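Local coordinates for cytosolic phospholipase A2 delta (Homo sapiens, PDB 5IZ5), which catalyses the calcium-dependent hydrolysis of glycerophospholipids at the sn-2 position, with a preference for linoleic acid there, at residues B[377-380]-B[381-384]; B[413-416]-B[417-421]; B[435-438]-B[439-443]. The protein carries 3 engineered substitutions. One frame throughout, in Å; residues are numbered along the deposited sequence.

Contact 1. Residues B[377-380]-B[381-384]; sequences DPEW and SQRD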
ATOM      1  N   ASP B 377     -11.958 -15.713 -14.416  1.00 43.55           N
ATOM      2  CA  ASP B 377     -12.257 -17.093 -14.808  1.00 43.98           C
ATOM      3  C   ASP B 377     -11.344 -18.038 -14.023  1.00 43.59           C
ATOM      4  O   ASP B 377     -10.133 -18.041 -14.242  1.00 43.42           O
ATOM      5  CB  ASP B 377     -12.033 -17.263 -16.319  1.00 46.45           C
ATOM      6  CG  ASP B 377     -12.187 -18.709 -16.793  1.00 47.63           C
ATOM      7  OD1 ASP B 377     -12.569 -19.592 -16.001  1.00 48.97           O
ATOM      8  OD2 ASP B 377     -11.902 -18.970 -17.974  1.00 51.22           O
ATOM      9  N   PRO B 378     -11.918 -18.860 -13.118  1.00 43.26           N
ATOM     10  CA  PRO B 378     -11.104 -19.777 -12.296  1.00 42.88           C
ATOM     11  C   PRO B 378     -10.287 -20.818 -13.082  1.00 43.02           C
ATOM     12  O   PRO B 378      -9.400 -21.458 -12.514  1.00 41.91           O
ATOM     13  CB  PRO B 378     -12.142 -20.503 -11.425  1.00 43.86           C
ATOM     14  CG  PRO B 378     -13.397 -19.718 -11.532  1.00 43.61           C
ATOM     15  CD  PRO B 378     -13.360 -19.000 -12.842  1.00 43.83           C
ATOM     16  N   GLU B 379     -10.594 -20.985 -14.364  1.00 43.41           N
ATOM     17  CA  GLU B 379      -9.933 -21.966 -15.211  1.00 45.77           C
ATOM     18  C   GLU B 379      -9.122 -21.349 -16.346  1.00 45.52           C
ATOM     19  O   GLU B 379      -8.763 -22.047 -17.286  1.00 46.45           O
ATOM     20  CB  GLU B 379     -11.006 -22.900 -15.798  1.00 46.89           C
ATOM     21  CG  GLU B 379     -10.884 -24.339 -15.369  1.00 48.73           C
ATOM     22  CD  GLU B 379     -10.718 -24.507 -13.887  1.00 47.74           C
ATOM     23  OE1 GLU B 379     -11.591 -24.075 -13.114  1.00 51.07           O
ATOM     24  OE2 GLU B 379      -9.699 -25.093 -13.494  1.00 50.71           O
ATOM     25  N   TRP B 380      -8.795 -20.062 -16.248  1.00 45.79           N
ATOM     26  CA  TRP B 380      -8.288 -19.320 -17.407  1.00 43.94           C
ATOM     27  C   TRP B 380      -7.065 -19.937 -18.096  1.00 43.62           C
ATOM     28  O   TRP B 380      -7.044 -19.999 -19.313  1.00 44.80           O
ATOM     29  CB  TRP B 380      -8.032 -17.842 -17.066  1.00 42.43           C
ATOM     30  CG  TRP B 380      -6.847 -17.566 -16.177  1.00 40.88           C
ATOM     31  CD1 TRP B 380      -6.858 -17.409 -14.829  1.00 41.01           C
ATOM     32  CD2 TRP B 380      -5.488 -17.390 -16.587  1.00 40.06           C
ATOM     33  NE1 TRP B 380      -5.590 -17.158 -14.364  1.00 40.25           N
ATOM     34  CE2 TRP B 380      -4.729 -17.141 -15.425  1.00 40.99           C
ATOM     35  CE3 TRP B 380      -4.839 -17.429 -17.821  1.00 40.31           C
ATOM     36  CZ2 TRP B 380      -3.348 -16.929 -15.459  1.00 41.63           C
ATOM     37  CZ3 TRP B 380      -3.470 -17.217 -17.859  1.00 40.62           C
ATOM     38  CH2 TRP B 380      -2.736 -16.973 -16.684  1.00 41.03           C
ATOM     39  N   SER B 381      -6.065 -20.402 -17.345  1.00 45.20           N
ATOM     40  CA  SER B 381      -4.856 -20.958 -17.969  1.00 46.43           C
ATOM     41  C   SER B 381      -5.097 -22.349 -18.555  1.00 48.31           C
ATOM     42  O   SER B 381      -4.303 -22.827 -19.353  1.00 48.35           O
ATOM     43  CB  SER B 381      -3.670 -20.998 -17.001  1.00 46.07           C
ATOM     44  OG  SER B 381      -3.790 -22.049 -16.057  1.00 46.66           O
ATOM     45  N   GLN B 382      -6.193 -22.988 -18.153  1.00 50.82           N
ATOM     46  CA  GLN B 382      -6.590 -24.292 -18.692  1.00 50.90           C
ATOM     47  C   GLN B 382      -7.540 -24.168 -19.871  1.00 51.60           C
ATOM     48  O   GLN B 382      -7.981 -25.181 -20.415  1.00 52.49           O
ATOM     49  CB  GLN B 382      -7.264 -25.131 -17.604  1.00 49.60           C
ATOM     50  CG  GLN B 382      -6.444 -25.268 -16.335  1.00 48.67           C
ATOM     51  CD  GLN B 382      -5.043 -25.784 -16.601  1.00 49.47           C
ATOM     52  OE1 GLN B 382      -4.861 -26.712 -17.384  1.00 50.89           O
ATOM     53  NE2 GLN B 382      -4.049 -25.188 -15.954  1.00 49.47           N
ATOM     54  N   ARG B 383      -7.864 -22.941 -20.265  1.00 52.26           N
ATOM     55  CA  ARG B 383      -8.769 -22.721 -21.381  1.00 54.47           C
ATOM     56  C   ARG B 383      -8.097 -21.888 -22.438  1.00 53.38           C
ATOM     57  O   ARG B 383      -7.155 -21.151 -22.156  1.00 52.97           O
ATOM     58  CB  ARG B 383     -10.051 -22.055 -20.904  1.00 58.02           C
ATOM     59  CG  ARG B 383     -10.761 -22.948 -19.891  1.00 62.61           C
ATOM     60  CD  ARG B 383     -12.265 -23.077 -20.073  1.00 66.80           C
ATOM     61  NE  ARG B 383     -13.028 -21.935 -19.579  1.00 68.64           N
ATOM     62  CZ  ARG B 383     -13.795 -21.128 -20.315  1.00 73.35           C
ATOM     63  NH1 ARG B 383     -13.927 -21.293 -21.630  1.00 75.53           N
ATOM     64  NH2 ARG B 383     -14.446 -20.133 -19.719  1.00 77.60           N
ATOM     65  N   ASP B 384      -8.585 -22.031 -23.662  1.00 54.02           N
ATOM     66  CA  ASP B 384      -8.010 -21.348 -24.801  1.00 53.81           C
ATOM     67  C   ASP B 384      -8.020 -19.850 -24.516  1.00 53.97           C
ATOM     68  O   ASP B 384      -9.074 -19.265 -24.264  1.00 53.56           O
ATOM     69  CB  ASP B 384      -8.807 -21.675 -26.068  1.00 54.00           C
ATOM     70  CG  ASP B 384      -8.151 -21.149 -27.337  1.00 54.40           C
ATOM     71  OD1 ASP B 384      -8.818 -21.186 -28.387  1.00 56.62           O
ATOM     72  OD2 ASP B 384      -6.987 -20.695 -27.300  1.00 53.27           O
TER

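Contact 2. Residues B[413-416]-B[417-421]; sequences RREL and ELRAE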
ATOM      1  N   ARG B 413     -22.342   9.254 -11.964  1.00 38.59           N
ATOM      2  CA  ARG B 413     -22.733  10.258 -10.993  1.00 39.90           C
ATOM      3  C   ARG B 413     -23.537   9.650  -9.855  1.00 38.98           C
ATOM      4  O   ARG B 413     -23.276   9.930  -8.684  1.00 37.98           O
ATOM      5  CB  ARG B 413     -23.544  11.363 -11.671  1.00 41.37           C
ATOM      6  CG  ARG B 413     -23.928  12.495 -10.729  1.00 44.00           C
ATOM      7  CD  ARG B 413     -22.721  13.028  -9.991  1.00 45.56           C
ATOM      8  NE  ARG B 413     -22.570  14.469 -10.189  1.00 51.88           N
ATOM      9  CZ  ARG B 413     -22.938  15.412  -9.332  1.00 52.26           C
ATOM     10  NH1 ARG B 413     -23.502  15.114  -8.178  1.00 59.56           N
ATOM     11  NH2 ARG B 413     -22.736  16.679  -9.640  1.00 54.75           N
ATOM     12  N   ARG B 414     -24.494   8.805 -10.219  1.00 37.99           N
ATOM     13  CA  ARG B 414     -25.364   8.157  -9.263  1.00 38.63           C
ATOM     14  C   ARG B 414     -24.537   7.301  -8.329  1.00 37.56           C
ATOM     15  O   ARG B 414     -24.701   7.387  -7.114  1.00 36.88           O
ATOM     16  CB  ARG B 414     -26.417   7.315  -9.974  1.00 39.22           C
ATOM     17  CG  ARG B 414     -27.641   8.082 -10.399  1.00 40.68           C
ATOM     18  CD  ARG B 414     -28.770   7.153 -10.796  1.00 43.24           C
ATOM     19  NE  ARG B 414     -28.338   6.158 -11.781  1.00 43.57           N
ATOM     20  CZ  ARG B 414     -28.485   6.271 -13.101  1.00 45.01           C
ATOM     21  NH1 ARG B 414     -29.069   7.332 -13.649  1.00 44.84           N
ATOM     22  NH2 ARG B 414     -28.044   5.301 -13.891  1.00 47.38           N
ATOM     23  N   GLU B 415     -23.614   6.518  -8.885  1.00 37.27           N
ATOM     24  CA  GLU B 415     -22.773   5.667  -8.055  1.00 36.61           C
ATOM     25  C   GLU B 415     -21.887   6.486  -7.121  1.00 36.52           C
ATOM     26  O   GLU B 415     -21.757   6.154  -5.942  1.00 35.98           O
ATOM     27  CB  GLU B 415     -21.927   4.700  -8.892  1.00 36.44           C
ATOM     28  CG  GLU B 415     -20.947   3.898  -8.038  1.00 36.57           C
ATOM     29  CD  GLU B 415     -20.511   2.572  -8.653  1.00 37.32           C
ATOM     30  OE1 GLU B 415     -19.808   1.813  -7.957  1.00 37.37           O
ATOM     31  OE2 GLU B 415     -20.844   2.283  -9.817  1.00 35.29           O
ATOM     32  N   LEU B 416     -21.284   7.556  -7.635  1.00 35.74           N
ATOM     33  CA  LEU B 416     -20.413   8.383  -6.800  1.00 35.74           C
ATOM     34  C   LEU B 416     -21.205   9.113  -5.704  1.00 34.30           C
ATOM     35  O   LEU B 416     -20.696   9.312  -4.604  1.00 37.14           O
ATOM     36  CB  LEU B 416     -19.615   9.377  -7.657  1.00 35.92           C
ATOM     37  CG  LEU B 416     -18.566   8.769  -8.603  1.00 36.92           C
ATOM     38  CD1 LEU B 416     -18.048   9.818  -9.574  1.00 37.63           C
ATOM     39  CD2 LEU B 416     -17.405   8.139  -7.850  1.00 36.99           C
ATOM     40  N   GLU B 417     -22.444   9.494  -5.996  1.00 34.59           N
ATOM     41  CA  GLU B 417     -23.327  10.096  -4.991  1.00 35.50           C
ATOM     42  C   GLU B 417     -23.645   9.111  -3.865  1.00 36.40           C
ATOM     43  O   GLU B 417     -23.596   9.481  -2.700  1.00 36.02           O
ATOM     44  CB  GLU B 417     -24.630  10.577  -5.624  1.00 36.17           C
ATOM     45  CG  GLU B 417     -24.461  11.814  -6.489  1.00 38.36           C
ATOM     46  CD  GLU B 417     -24.541  13.122  -5.723  1.00 39.17           C
ATOM     47  OE1 GLU B 417     -24.864  13.130  -4.519  1.00 39.00           O
ATOM     48  OE2 GLU B 417     -24.290  14.170  -6.347  1.00 38.00           O
ATOM     49  N   LEU B 418     -23.951   7.861  -4.217  1.00 37.39           N
ATOM     50  CA  LEU B 418     -24.235   6.844  -3.207  1.00 37.68           C
ATOM     51  C   LEU B 418     -23.007   6.602  -2.355  1.00 35.78           C
ATOM     52  O   LEU B 418     -23.099   6.646  -1.134  1.00 34.60           O
ATOM     53  CB  LEU B 418     -24.760   5.538  -3.823  1.00 39.31           C
ATOM     54  CG  LEU B 418     -24.844   4.307  -2.907  1.00 40.90           C
ATOM     55  CD1 LEU B 418     -25.941   4.473  -1.869  1.00 40.92           C
ATOM     56  CD2 LEU B 418     -25.069   3.039  -3.715  1.00 40.97           C
ATOM     57  N   ARG B 419     -21.862   6.393  -3.001  1.00 35.59           N
ATOM     58  CA  ARG B 419     -20.600   6.173  -2.296  1.00 36.49           C
ATOM     59  C   ARG B 419     -20.315   7.263  -1.280  1.00 37.01           C
ATOM     60  O   ARG B 419     -19.908   6.975  -0.151  1.00 37.37           O
ATOM     61  CB  ARG B 419     -19.430   6.079  -3.277  1.00 36.95           C
ATOM     62  CG  ARG B 419     -19.428   4.788  -4.082  1.00 37.60           C
ATOM     63  CD  ARG B 419     -18.296   4.742  -5.097  1.00 38.50           C
ATOM     64  NE  ARG B 419     -16.989   4.721  -4.450  1.00 38.87           N
ATOM     65  CZ  ARG B 419     -16.445   3.650  -3.878  1.00 40.42           C
ATOM     66  NH1 ARG B 419     -17.077   2.480  -3.875  1.00 42.21           N
ATOM     67  NH2 ARG B 419     -15.253   3.745  -3.306  1.00 40.59           N
ATOM     68  N   ALA B 420     -20.522   8.510  -1.687  1.00 37.47           N
ATOM     69  CA  ALA B 420     -20.317   9.652  -0.803  1.00 39.07           C
ATOM     70  C   ALA B 420     -21.221   9.562   0.432  1.00 38.45           C
ATOM     71  O   ALA B 420     -20.762   9.746   1.553  1.00 36.99           O
ATOM     72  CB  ALA B 420     -20.566  10.953  -1.559  1.00 39.11           C
ATOM     73  N   GLU B 421     -22.498   9.260   0.220  1.00 39.61           N
ATOM     74  CA  GLU B 421     -23.443   9.101   1.327  1.00 41.05           C
ATOM     75  C   GLU B 421     -23.061   7.930   2.237  1.00 42.19           C
ATOM     76  O   GLU B 421     -23.285   7.979   3.441  1.00 40.84           O
ATOM     77  CB  GLU B 421     -24.864   8.910   0.803  1.00 43.03           C
ATOM     78  CG  GLU B 421     -25.425  10.161   0.140  1.00 45.77           C
ATOM     79  CD  GLU B 421     -25.767  11.292   1.108  1.00 47.10           C
ATOM     80  OE1 GLU B 421     -25.620  11.136   2.339  1.00 46.14           O
ATOM     81  OE2 GLU B 421     -26.190  12.361   0.619  1.00 51.87           O
TER
HETATM   82  O   HOH W   1     -19.372   1.394  -5.343  1.00 41.53           O

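Contact 3. Residues B[435-438]-B[439-443]; sequences VLES and MLHGQ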
ATOM      1  N   VAL B 435     -14.675   4.675 -15.218  1.00 37.12           N
ATOM      2  CA  VAL B 435     -14.365   4.891 -16.617  1.00 37.74           C
ATOM      3  C   VAL B 435     -13.564   3.727 -17.202  1.00 37.97           C
ATOM      4  O   VAL B 435     -13.889   3.222 -18.278  1.00 38.21           O
ATOM      5  CB  VAL B 435     -13.585   6.207 -16.771  1.00 38.71           C
ATOM      6  CG1 VAL B 435     -12.882   6.289 -18.120  1.00 39.72           C
ATOM      7  CG2 VAL B 435     -14.521   7.387 -16.555  1.00 38.66           C
ATOM      8  N   LEU B 436     -12.527   3.315 -16.485  1.00 37.91           N
ATOM      9  CA  LEU B 436     -11.723   2.172 -16.888  1.00 38.83           C
ATOM     10  C   LEU B 436     -12.601   0.929 -17.018  1.00 40.09           C
ATOM     11  O   LEU B 436     -12.506   0.205 -18.005  1.00 37.47           O
ATOM     12  CB  LEU B 436     -10.604   1.919 -15.880  1.00 38.69           C
ATOM     13  CG  LEU B 436      -9.729   0.695 -16.118  1.00 40.42           C
ATOM     14  CD1 LEU B 436      -9.020   0.784 -17.465  1.00 41.35           C
ATOM     15  CD2 LEU B 436      -8.724   0.540 -14.988  1.00 41.69           C
ATOM     16  N   GLU B 437     -13.474   0.714 -16.034  1.00 39.51           N
ATOM     17  CA  GLU B 437     -14.407  -0.407 -16.071  1.00 39.90           C
ATOM     18  C   GLU B 437     -15.259  -0.375 -17.332  1.00 40.31           C
ATOM     19  O   GLU B 437     -15.448  -1.399 -17.983  1.00 39.22           O
ATOM     20  CB  GLU B 437     -15.313  -0.403 -14.837  1.00 39.24           C
ATOM     21  CG  GLU B 437     -16.204  -1.630 -14.720  1.00 39.45           C
ATOM     22  CD  GLU B 437     -17.067  -1.617 -13.473  1.00 39.09           C
ATOM     23  OE1 GLU B 437     -17.755  -0.605 -13.224  1.00 38.16           O
ATOM     24  OE2 GLU B 437     -17.054  -2.620 -12.732  1.00 39.94           O
ATOM     25  N   SER B 438     -15.783   0.804 -17.655  1.00 42.11           N
ATOM     26  CA  SER B 438     -16.579   1.008 -18.871  1.00 43.31           C
ATOM     27  C   SER B 438     -15.788   0.700 -20.159  1.00 44.24           C
ATOM     28  O   SER B 438     -16.334   0.132 -21.110  1.00 42.54           O
ATOM     29  CB  SER B 438     -17.127   2.452 -18.911  1.00 44.51           C
ATOM     30  OG  SER B 438     -18.295   2.586 -18.119  1.00 46.24           O
ATOM     31  N   MET B 439     -14.511   1.066 -20.190  1.00 44.26           N
ATOM     32  CA  MET B 439     -13.689   0.861 -21.382  1.00 46.19           C
ATOM     33  C   MET B 439     -13.318  -0.608 -21.575  1.00 46.16           C
ATOM     34  O   MET B 439     -13.343  -1.115 -22.701  1.00 46.78           O
ATOM     35  CB  MET B 439     -12.425   1.721 -21.317  1.00 48.13           C
ATOM     36  CG  MET B 439     -12.714   3.212 -21.365  1.00 50.16           C
ATOM     37  SD  MET B 439     -11.228   4.216 -21.181  1.00 54.33           S
ATOM     38  CE  MET B 439     -11.096   4.872 -22.823  1.00 54.33           C
ATOM     39  N   LEU B 440     -12.989  -1.280 -20.477  1.00 44.86           N
ATOM     40  CA  LEU B 440     -12.587  -2.687 -20.514  1.00 44.42           C
ATOM     41  C   LEU B 440     -13.775  -3.635 -20.701  1.00 44.42           C
ATOM     42  O   LEU B 440     -13.641  -4.666 -21.362  1.00 43.60           O
ATOM     43  CB  LEU B 440     -11.821  -3.053 -19.233  1.00 44.61           C
ATOM     44  CG  LEU B 440     -10.289  -2.938 -19.216  1.00 46.36           C
ATOM     45  CD1 LEU B 440      -9.752  -1.824 -20.100  1.00 47.31           C
ATOM     46  CD2 LEU B 440      -9.787  -2.782 -17.782  1.00 45.90           C
ATOM     47  N   HIS B 441     -14.919  -3.300 -20.102  1.00 43.07           N
ATOM     48  CA  HIS B 441     -16.095  -4.187 -20.137  1.00 43.33           C
ATOM     49  C   HIS B 441     -17.430  -3.632 -20.611  1.00 43.72           C
ATOM     50  O   HIS B 441     -18.343  -4.413 -20.863  1.00 43.30           O
ATOM     51  CB  HIS B 441     -16.323  -4.795 -18.752  1.00 43.43           C
ATOM     52  CG  HIS B 441     -15.070  -5.242 -18.065  1.00 44.40           C
ATOM     53  ND1 HIS B 441     -14.505  -6.480 -18.280  1.00 44.68           N
ATOM     54  CD2 HIS B 441     -14.280  -4.622 -17.157  1.00 44.21           C
ATOM     55  CE1 HIS B 441     -13.421  -6.601 -17.535  1.00 43.79           C
ATOM     56  NE2 HIS B 441     -13.263  -5.488 -16.842  1.00 42.81           N
ATOM     57  N   GLY B 442     -17.582  -2.317 -20.701  1.00 43.87           N
ATOM     58  CA  GLY B 442     -18.868  -1.730 -21.084  1.00 44.89           C
ATOM     59  C   GLY B 442     -20.026  -1.964 -20.121  1.00 45.63           C
ATOM     60  O   GLY B 442     -21.173  -1.662 -20.449  1.00 44.70           O
ATOM     61  N   GLN B 443     -19.732  -2.500 -18.939  1.00 45.76           N
ATOM     62  CA  GLN B 443     -20.731  -2.693 -17.894  1.00 45.19           C
ATOM     63  C   GLN B 443     -20.064  -2.829 -16.529  1.00 43.79           C
ATOM     64  O   GLN B 443     -18.846  -2.992 -16.430  1.00 41.67           O
ATOM     65  CB  GLN B 443     -21.554  -3.958 -18.159  1.00 46.82           C
ATOM     66  CG  GLN B 443     -20.715  -5.233 -18.220  1.00 49.18           C
ATOM     67  CD  GLN B 443     -21.551  -6.490 -18.372  1.00 52.17           C
ATOM     68  OE1 GLN B 443     -22.766  -6.473 -18.191  1.00 55.70           O
ATOM     69  NE2 GLN B 443     -20.899  -7.594 -18.705  1.00 53.94           N
TER

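Contact 1. Residues B[377-380]-B[381-384]
An Asx turn at D377, inside a type I beta turn from D377 to W380, opens the loop that joins helix 367-375 to helix 386-397, and its aspartate also meets R383 across the contact. The two carboxylate oxygens divide the work. OD1 accepts the backbone N of E379 at 2.9 Å from above the carboxylate plane, which defines the Asx turn, and OD2 makes a salt bridge with R383 NH2 at 3.3 Å. The carboxylate and guanidinium planes stand 54° apart, so this is an oblique ion pair and not a coplanar two-pronged one. R383 reaches back with bends at its second and third torsions, its CG passing E379 CB at 4.1 Å. The backbone is wound by i to i+3 bonds: W380 N to D377 O at 3.1 Å, Q382 N to E379 O at 2.9 Å and R383 N to W380 O at 3.2 Å. W380 has CG between its own backbone N and carbonyl carbon (chi1 72°), a crowded position that lays the indole against the start of the next residue. S381 CB consequently sits over one ring face, 3.9 Å from the centroid of the six-membered ring and 12° off its normal, a CH-pi contact; D377 O lies at the ring edge. Y375 packs edge-to-face with the indole. Replacing W380 by an alanine is likely to leave S381 CB and the Y375 ring without their aromatic partner and to open a gap beside L355. The polar ends of E379, S381 and Q382 turn to R458, N461 and Q460. Shared between a backbone N-H and an arginine, the D377 carboxylate is restrained in rotation and is likely to be stabilised as an anion.

Contact 2. Residues B[413-416]-B[417-421]
R419 lies alongside E415 one turn further on in helix 406-422, both side chains pointing the same way, and it can be followed outward atom by atom. Its CB rests 3.5 Å from E415 O. With CG anti to its own carbonyl carbon (chi1 -72°), the chain runs back over that same oxygen, CG coming within 3.3 Å of E415 O. CD then meets E415 CG at 4.0 Å, the aliphatic part of the contact. Beyond CD a bend at chi3, 65°, carries the guanidinium to the level of the glutamate head without bringing the charges together: R419 NH1 and E415 OE1 remain 5.0 Å apart. A water fills this interval, accepting from R419 NH1 at 2.9 Å in the guanidinium plane and donating to E415 OE1 at 2.7 Å. At the far end NH2 has a long, weak ion pair with D430. The stronger partner of E415 is R523, whose NH1 forms a salt bridge with OE1, so that oxygen is held by the water and by a second arginine and its negative charge is probably stabilised. Four successive i to i+4 bonds, from E417 N, L418 N, R419 N and A420 N, show the helix to be regular; R419 N to E415 O (3.0 Å, 173°) is the straightest. On another side of the same helix, R413 and E417 form an oppositely charged pair, but their ends are modelled too close for the detail to be trusted. L416, the buried residue of the contact, packs on L434 and D430 of helix 428-441 and on F593 of helix 588-593, while E415 and R419 touch F526 of helix 524-531; the helix thus turns its exposed side, with E417 and L418, outward and its L416 side into neighbouring helices.

Contact 3. Residues B[435-438]-B[439-443]
Between V435 and G442 the backbone runs through the last two turns of helix 428-441, with M439 N, L440 N and H441 N each bonding to the carbonyl four residues back, and it ends at G442, whose N still reaches S438 O at 2.8 Å but along a bent path (132°) from above the carbonyl plane. The positive phi of G442, 64°, marks where the chain leaves the helix. Side chains four residues apart pack along the helix. L436 CD1 lies against both methyls of L440, 3.7 Å from CD2 and 3.8 Å from CD1, the two side chains crossing at a slant. V435 and M439 run side by side, with V435 CG1 at 4.1 Å from M439 SD. The pair of L436 and L440, which also touch W369, lies near the active site of the catalytic domain: the side chain of L436 is about 9 Å from that of the nucleophile S365. On another side of the helix, with CG anti to the backbone N (chi1 -173°), E437 brings CG to 3.4 Å from Q443 O; beyond it the chain is extended to the buried carboxylate, which is gripped through OE2 by R523 NE in a salt bridge and by the backbone N of M445. H441 turns an edge toward E437 O, its CD2 approaching to 3.5 Å, and one ring face receives L440 CB; ND1 is fixed by a hydrogen bond with Y391 OH. S438 OG bonds with Y412 OH, and S438 O also accepts from K398 NZ.

How the contacts relate
All three contacts lie within the catalytic domain, but at different depths. Contact 3 is mostly buried, pairing apolar side chains while its polar groups find partners elsewhere in the domain; contact 2 is a surface contact built on charge and a bridging water, and contact 1 is partly buried in a loop, mixing an aromatic face with a salt bridge. Contacts 2 and 3 belong to consecutive helices, with nearest atoms about 5 Å apart; they share R523, whose NH1 meets E415 and whose NE meets E437, and S438 reaches Y412 on helix 406-422. Contact 1 is separate, its nearest atoms about 10 Å from contact 3 and about 20 Å from contact 2. Both helical contacts use i to i+4 spacing; the loop depends on tighter turns.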